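Local coordinates for protein myroilysin (Myroides profundi, PDB 5CZW) that cleaves proteins as a zinc-dependent metallopeptidase of the astacin (M12A) family and is activated by a cysteine-switch mechanism, at the zinc ion site. Numbering follows the deposited sequence.

The zinc ion site. Residues 23, 137-138, 141, 145, 147, 187, 202-203. With ZN (zinc ion), chain B.
Two zinc ligands, His137 and His141, lie one turn apart on helix 128-143; after the chain turns back, His147 adds the third imidazole of the metzincin signature HExxHxxGxxH, whose glycine allows that turn. Cys23, from the N-terminal propeptide, supplies the fourth ligand, the latch of the cysteine switch. Its sulfur SG, probably a thiolate and so a soft anionic donor suited to zinc, stands 2.3 Å from ZN. Anti to the backbone N (chi1 -174°), SG points at the metal and probably takes the position of the active enzyme's catalytic water, so the site is held latent. The four ligands form a near-regular tetrahedron, and each histidine binds through NE2, leaving ND1 to fix the ring's rotation. His137 ND1 donates in its ring plane to a lone pair of Ile202 O at 2.7 Å, a nearly straight bond. His141 ND1 reaches Met145 O at 3.0 Å, standing above that carbonyl's plane. His147 ND1 donates to the phenol oxygen OH of Tyr187, 2.9 Å away. These acceptors probably make the imidazoles better donors to the metal. Glu138, the motif's general base, is not a ligand: its carboxylate OE2 is 4.3 Å from ZN, on Cys23's side. Beneath the metal, the Met-turn residue Met203 places its methyl CE over the centre of the His137 ring and against the rim of one face of His141, a flexible, apolar cushion. The zinc thus sits at the floor of the cleft between the two subdomains, plugged by the propeptide cysteine.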
# COMPACT_ATOMS: atom_id res chain seq x y z
N CYS A 23 -3.60 -4.77 -2.40
CA CYS A 23 -2.37 -4.04 -2.15
C CYS A 23 -1.33 -4.70 -3.06
O CYS A 23 -0.97 -5.88 -2.86
CB CYS A 23 -1.87 -4.06 -0.70
SG CYS A 23 -0.43 -2.96 -0.55
N HIS A 137 -2.43 1.14 6.50
CA HIS A 137 -1.60 0.13 5.84
C HIS A 137 -0.56 0.69 4.83
O HIS A 137 0.61 0.38 4.91
CB HIS A 137 -2.54 -0.85 5.19
CG HIS A 137 -1.86 -2.01 4.55
ND1 HIS A 137 -1.77 -3.20 5.20
CD2 HIS A 137 -1.36 -2.20 3.32
CE1 HIS A 137 -1.19 -4.06 4.44
NE2 HIS A 137 -0.98 -3.51 3.28
N GLU A 138 -1.03 1.50 3.92
CA GLU A 138 -0.12 2.06 2.94
C GLU A 138 0.89 2.94 3.53
O GLU A 138 2.06 2.93 3.11
CB GLU A 138 -0.88 2.77 1.77
CG GLU A 138 -1.75 1.86 0.87
CD GLU A 138 -1.07 0.59 0.34
OE1 GLU A 138 0.15 0.53 0.21
OE2 GLU A 138 -1.88 -0.38 0.03
N HIS A 141 3.75 0.83 4.86
CA HIS A 141 4.76 0.65 3.87
C HIS A 141 5.54 1.92 3.69
O HIS A 141 6.80 1.81 3.53
CB HIS A 141 4.08 0.36 2.53
CG HIS A 141 3.39 -0.96 2.42
ND1 HIS A 141 3.94 -2.15 2.77
CD2 HIS A 141 2.21 -1.26 1.89
CE1 HIS A 141 3.10 -3.13 2.57
NE2 HIS A 141 2.11 -2.60 1.96
N MET A 145 7.52 -0.65 6.51
CA MET A 145 7.04 -1.97 6.86
C MET A 145 6.68 -2.80 5.65
O MET A 145 6.21 -2.27 4.71
CB MET A 145 5.84 -1.83 7.76
CG MET A 145 6.33 -1.37 9.15
SD MET A 145 5.12 -1.42 10.42
CE MET A 145 5.11 -3.15 10.84
N HIS A 147 4.68 -6.56 4.19
CA HIS A 147 3.60 -7.35 4.53
C HIS A 147 3.85 -8.42 5.59
O HIS A 147 4.84 -9.15 5.56
CB HIS A 147 3.09 -8.08 3.29
CG HIS A 147 2.31 -7.18 2.36
ND1 HIS A 147 2.51 -7.16 1.01
CD2 HIS A 147 1.42 -6.17 2.61
CE1 HIS A 147 1.75 -6.24 0.45
NE2 HIS A 147 1.03 -5.72 1.39
N TYR A 187 4.74 -15.06 -1.90
CA TYR A 187 3.60 -15.41 -1.00
C TYR A 187 3.29 -16.93 -0.94
O TYR A 187 2.14 -17.32 -0.72
CB TYR A 187 2.37 -14.58 -1.34
CG TYR A 187 2.72 -13.14 -1.15
CD1 TYR A 187 2.92 -12.64 0.10
CD2 TYR A 187 2.85 -12.30 -2.22
CE1 TYR A 187 3.31 -11.31 0.33
CE2 TYR A 187 3.20 -10.96 -2.00
CZ TYR A 187 3.35 -10.48 -0.74
OH TYR A 187 3.83 -9.17 -0.57
N ILE A 202 -1.91 -4.46 11.18
CA ILE A 202 -2.49 -3.70 10.10
C ILE A 202 -1.75 -4.07 8.78
O ILE A 202 -2.29 -3.85 7.74
CB ILE A 202 -2.33 -2.21 10.40
CG1 ILE A 202 -3.13 -1.40 9.47
CG2 ILE A 202 -0.87 -1.81 10.29
CD1 ILE A 202 -4.57 -1.34 9.80
N MET A 203 -0.53 -4.63 8.91
CA MET A 203 0.31 -4.98 7.77
C MET A 203 -0.01 -6.33 7.10
O MET A 203 0.65 -6.73 6.15
CB MET A 203 1.83 -4.78 8.06
CG MET A 203 2.26 -3.34 8.36
SD MET A 203 1.53 -2.08 7.31
CE MET A 203 2.27 -2.47 5.71
ZN ZN B . 0.41 -3.75 1.45